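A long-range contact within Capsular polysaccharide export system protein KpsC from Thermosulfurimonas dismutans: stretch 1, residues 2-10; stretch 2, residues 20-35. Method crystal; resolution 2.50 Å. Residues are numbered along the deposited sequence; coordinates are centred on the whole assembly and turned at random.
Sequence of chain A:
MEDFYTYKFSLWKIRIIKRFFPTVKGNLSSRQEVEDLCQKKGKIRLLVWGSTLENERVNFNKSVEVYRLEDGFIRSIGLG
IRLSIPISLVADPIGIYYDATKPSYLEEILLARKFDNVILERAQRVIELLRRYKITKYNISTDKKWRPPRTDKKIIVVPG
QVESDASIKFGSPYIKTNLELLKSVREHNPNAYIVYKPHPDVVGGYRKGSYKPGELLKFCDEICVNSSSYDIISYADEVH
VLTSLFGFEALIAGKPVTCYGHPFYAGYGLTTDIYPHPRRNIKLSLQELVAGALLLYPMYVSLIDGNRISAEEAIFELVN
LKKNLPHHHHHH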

# COMPACT_ATOMS: atom_id res chain seq x y z
N GLU A 2 21.62 2.39 21.54
CA GLU A 2 20.55 3.35 21.80
C GLU A 2 20.16 4.08 20.52
O GLU A 2 20.06 5.30 20.49
CB GLU A 2 20.97 4.34 22.88
CG GLU A 2 22.40 4.84 22.74
CD GLU A 2 23.12 4.90 24.07
OE1 GLU A 2 22.83 4.06 24.94
OE2 GLU A 2 23.98 5.79 24.24
N ASP A 3 19.91 3.31 19.46
CA ASP A 3 19.65 3.89 18.15
C ASP A 3 18.16 4.14 17.91
O ASP A 3 17.78 5.26 17.53
CB ASP A 3 20.22 2.99 17.06
CG ASP A 3 21.36 3.65 16.30
OD1 ASP A 3 21.70 4.80 16.64
OD2 ASP A 3 21.91 3.02 15.37
N PHE A 4 17.31 3.14 18.10
CA PHE A 4 15.90 3.26 17.78
C PHE A 4 15.03 2.91 18.98
O PHE A 4 15.40 2.08 19.82
CB PHE A 4 15.51 2.36 16.60
CG PHE A 4 15.89 2.93 15.26
CD1 PHE A 4 17.15 2.74 14.74
CD2 PHE A 4 14.97 3.66 14.53
CE1 PHE A 4 17.50 3.27 13.51
CE2 PHE A 4 15.30 4.19 13.30
CZ PHE A 4 16.57 4.00 12.79
N TYR A 5 13.87 3.55 19.04
CA TYR A 5 12.86 3.29 20.05
C TYR A 5 11.52 3.08 19.37
O TYR A 5 11.25 3.66 18.31
CB TYR A 5 12.76 4.44 21.06
CG TYR A 5 14.00 4.61 21.91
CD1 TYR A 5 14.14 3.93 23.11
CD2 TYR A 5 15.03 5.45 21.50
CE1 TYR A 5 15.27 4.08 23.88
CE2 TYR A 5 16.17 5.60 22.27
CZ TYR A 5 16.28 4.91 23.46
OH TYR A 5 17.41 5.06 24.23
N THR A 6 10.68 2.25 19.98
CA THR A 6 9.35 1.97 19.46
C THR A 6 8.30 2.70 20.29
O THR A 6 8.47 2.95 21.48
CB THR A 6 9.06 0.46 19.47
OG1 THR A 6 9.22 -0.06 20.79
CG2 THR A 6 10.01 -0.26 18.52
N TYR A 7 7.18 3.02 19.63
CA TYR A 7 6.09 3.78 20.25
C TYR A 7 4.85 2.90 20.28
O TYR A 7 4.21 2.69 19.24
CB TYR A 7 5.84 5.08 19.49
CG TYR A 7 4.83 5.99 20.16
CD1 TYR A 7 3.53 6.10 19.68
CD2 TYR A 7 5.18 6.75 21.27
CE1 TYR A 7 2.61 6.93 20.28
CE2 TYR A 7 4.27 7.59 21.88
CZ TYR A 7 2.99 7.67 21.39
OH TYR A 7 2.07 8.51 21.99
N LYS A 8 4.51 2.39 21.47
CA LYS A 8 3.27 1.66 21.70
C LYS A 8 3.15 0.45 20.79
O LYS A 8 2.12 0.21 20.15
CB LYS A 8 2.06 2.59 21.55
CG LYS A 8 2.01 3.72 22.56
CD LYS A 8 0.84 4.66 22.30
CE LYS A 8 0.80 5.78 23.32
NZ LYS A 8 -0.25 6.79 22.98
N PHE A 9 4.22 -0.33 20.72
CA PHE A 9 4.24 -1.59 19.99
C PHE A 9 3.92 -2.75 20.93
O PHE A 9 4.30 -2.74 22.11
CB PHE A 9 5.60 -1.84 19.33
CG PHE A 9 5.80 -1.08 18.04
CD1 PHE A 9 4.97 -0.03 17.69
CD2 PHE A 9 6.84 -1.43 17.18
CE1 PHE A 9 5.17 0.66 16.51
CE2 PHE A 9 7.03 -0.75 16.00
CZ PHE A 9 6.20 0.30 15.66
N SER A 10 3.24 -3.75 20.40
CA SER A 10 3.07 -4.99 21.14
C SER A 10 4.38 -5.78 21.15
O SER A 10 5.24 -5.61 20.29
CB SER A 10 1.94 -5.84 20.54
OG SER A 10 2.24 -6.23 19.21
N PHE A 20 14.25 -6.10 11.35
CA PHE A 20 14.65 -5.03 10.45
C PHE A 20 15.48 -3.96 11.15
O PHE A 20 16.35 -3.35 10.52
CB PHE A 20 13.42 -4.40 9.81
CG PHE A 20 12.58 -5.37 9.03
CD1 PHE A 20 11.65 -6.17 9.67
CD2 PHE A 20 12.72 -5.48 7.66
CE1 PHE A 20 10.88 -7.07 8.97
CE2 PHE A 20 11.95 -6.38 6.94
CZ PHE A 20 11.03 -7.18 7.60
N PHE A 21 15.23 -3.73 12.44
CA PHE A 21 15.99 -2.79 13.25
C PHE A 21 16.58 -3.56 14.42
O PHE A 21 15.97 -3.64 15.50
CB PHE A 21 15.12 -1.63 13.73
CG PHE A 21 14.49 -0.84 12.62
CD1 PHE A 21 15.16 0.22 12.04
CD2 PHE A 21 13.23 -1.17 12.16
CE1 PHE A 21 14.57 0.95 11.02
CE2 PHE A 21 12.64 -0.45 11.13
CZ PHE A 21 13.32 0.61 10.56
N PRO A 22 17.78 -4.14 14.27
CA PRO A 22 18.37 -4.91 15.37
C PRO A 22 18.80 -4.06 16.55
O PRO A 22 19.13 -4.62 17.61
CB PRO A 22 19.58 -5.59 14.71
CG PRO A 22 19.95 -4.68 13.59
CD PRO A 22 18.65 -4.11 13.08
N THR A 23 18.81 -2.73 16.42
CA THR A 23 19.24 -1.84 17.49
C THR A 23 18.06 -1.25 18.27
O THR A 23 18.22 -0.23 18.95
CB THR A 23 20.10 -0.71 16.92
OG1 THR A 23 19.32 0.09 16.03
CG2 THR A 23 21.30 -1.28 16.17
N VAL A 24 16.88 -1.86 18.17
CA VAL A 24 15.75 -1.43 18.98
C VAL A 24 16.10 -1.61 20.45
O VAL A 24 16.59 -2.67 20.86
CB VAL A 24 14.48 -2.19 18.59
CG1 VAL A 24 13.39 -1.99 19.63
CG2 VAL A 24 13.99 -1.74 17.23
N LYS A 25 15.85 -0.58 21.25
CA LYS A 25 16.31 -0.54 22.63
C LYS A 25 15.19 -0.57 23.66
O LYS A 25 15.31 -1.26 24.67
CB LYS A 25 17.17 0.70 22.86
CG LYS A 25 18.50 0.64 22.15
CD LYS A 25 19.41 -0.42 22.74
CE LYS A 25 19.63 -1.57 21.77
NZ LYS A 25 20.41 -2.68 22.40
N GLY A 26 14.11 0.17 23.43
CA GLY A 26 13.05 0.23 24.42
C GLY A 26 11.75 0.66 23.78
O GLY A 26 11.72 1.21 22.68
N ASN A 27 10.66 0.41 24.50
CA ASN A 27 9.31 0.70 24.03
C ASN A 27 8.74 1.83 24.87
O ASN A 27 8.49 1.67 26.07
CB ASN A 27 8.43 -0.55 24.09
CG ASN A 27 7.09 -0.34 23.43
OD1 ASN A 27 7.01 -0.19 22.21
ND2 ASN A 27 6.03 -0.35 24.22
N LEU A 28 8.53 2.99 24.24
CA LEU A 28 7.94 4.14 24.90
C LEU A 28 6.42 4.06 24.79
O LEU A 28 5.88 3.83 23.71
CB LEU A 28 8.46 5.44 24.27
CG LEU A 28 9.98 5.47 24.04
CD1 LEU A 28 10.40 6.75 23.35
CD2 LEU A 28 10.74 5.29 25.35
N SER A 29 5.74 4.26 25.92
CA SER A 29 4.31 3.99 26.01
C SER A 29 3.45 5.24 26.07
O SER A 29 2.22 5.12 26.20
CB SER A 29 4.02 3.11 27.23
OG SER A 29 4.55 1.81 27.06
N SER A 30 4.03 6.43 25.98
CA SER A 30 3.25 7.66 26.05
C SER A 30 4.06 8.81 25.46
O SER A 30 5.28 8.73 25.33
CB SER A 30 2.82 7.98 27.48
OG SER A 30 3.95 8.15 28.32
N ARG A 31 3.34 9.88 25.12
CA ARG A 31 4.01 11.06 24.58
C ARG A 31 4.94 11.70 25.61
O ARG A 31 5.97 12.27 25.24
CB ARG A 31 2.97 12.08 24.10
CG ARG A 31 1.66 12.06 24.87
CD ARG A 31 1.34 13.42 25.50
NE ARG A 31 1.90 14.54 24.74
CZ ARG A 31 2.86 15.34 25.19
NH1 ARG A 31 3.30 16.33 24.43
NH2 ARG A 31 3.36 15.16 26.40
N GLN A 32 4.60 11.62 26.89
CA GLN A 32 5.47 12.17 27.92
C GLN A 32 6.79 11.42 27.98
O GLN A 32 7.85 12.03 28.16
CB GLN A 32 4.78 12.15 29.29
CG GLN A 32 3.59 11.21 29.38
CD GLN A 32 2.30 11.84 28.87
OE1 GLN A 32 1.58 11.25 28.07
NE2 GLN A 32 2.02 13.06 29.32
N GLU A 33 6.76 10.09 27.82
CA GLU A 33 7.99 9.32 27.81
C GLU A 33 8.87 9.68 26.62
O GLU A 33 10.10 9.67 26.73
CB GLU A 33 7.68 7.83 27.82
CG GLU A 33 6.96 7.36 29.07
CD GLU A 33 6.69 5.87 29.07
OE1 GLU A 33 7.38 5.13 28.33
OE2 GLU A 33 5.79 5.43 29.82
N VAL A 34 8.26 10.01 25.48
CA VAL A 34 9.03 10.44 24.33
C VAL A 34 9.70 11.79 24.60
O VAL A 34 10.87 11.99 24.28
CB VAL A 34 8.12 10.50 23.08
CG1 VAL A 34 8.92 10.94 21.86
CG2 VAL A 34 7.47 9.15 22.83
N GLU A 35 8.96 12.72 25.22
CA GLU A 35 9.54 14.03 25.50
C GLU A 35 10.63 13.94 26.56
O GLU A 35 11.66 14.62 26.46
CB GLU A 35 8.44 15.01 25.94
CG GLU A 35 7.26 15.14 24.98
CD GLU A 35 7.54 16.04 23.78
OE1 GLU A 35 8.64 15.96 23.20
OE2 GLU A 35 6.64 16.82 23.41

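What holds the two strands together? Residues 4-7 and 24-28 run parallel, their directions 26° apart, and the backbone of the first strand reaches across through alternate residues. Phe4 O accepts from Lys25 N at 3.1 Å. Thr6 then uses both of its backbone groups: its N donates to Gly26 O at 3.1 Å, nearly straight at 170°, and its O accepts from Leu28 N at 2.8 Å. The ladder runs one step past the first strand, where Lys8 N donates to Leu28 O at 3.0 Å. Three of these carbonyls also receive CA-H...O contacts, Gly26 O from Tyr5 CA, Thr6 O from Asn27 CA and Leu28 O from Tyr7 CA, each at 3.5 Å.

Which polar side chain does most to extend this backbone pairing? Asn27 does, through a single oxygen. Its OD1 accepts from Thr6 OG1 at 2.6 Å, a short bond in which the threonine hydroxyl is the donor, and also from Phe9 N at 3.2 Å with an angle of 159°. The t rotamer of Asn27 brings the end of the side chain nearer the first stretch, so that one acceptor serves a side-chain donor within the strand and a backbone donor beyond it. The backbone N of Phe9 is thereby satisfied where the regular ladder has already ended.

How are the polar groups around the start of the helix satisfied? Ser30 sits at the N-cap position, and its OG accepts from Glu33 N in a weak capping bond of 3.5 Å. Glu33 answers in the other direction, its OE1 accepting from Ser29 N at 3.0 Å and 173°, so backbone and side chain exchange bonds across the helix start. On the first stretch, the extended Lys8 side chain donates from NZ to Tyr7 OH at 3.1 Å; NZ is also hydrogen-bonded elsewhere in the structure. On its way the lysine passes close to the second stretch, with Lys8 CE 3.3 Å from Ser29 O.

What fills the space beside these polar links? Tyr5, Tyr7 and Leu28 share one face of the sheet. Tyr5 CB packs 4.0 Å from Leu28 CD1, while Tyr7 CD2 reaches Val34 CG2 on the helix at 3.7 Å. Phe4 and Val24 lie on the opposite face with Thr6 and Asn27, and Thr6 CG2 comes within 4.0 Å of Val24 CG1. Phe4 also meets Phe21, whose CE1 lies over one face of the Phe4 ring, 4.0 Å from Phe4 CE2; the ring planes are inclined at 46°.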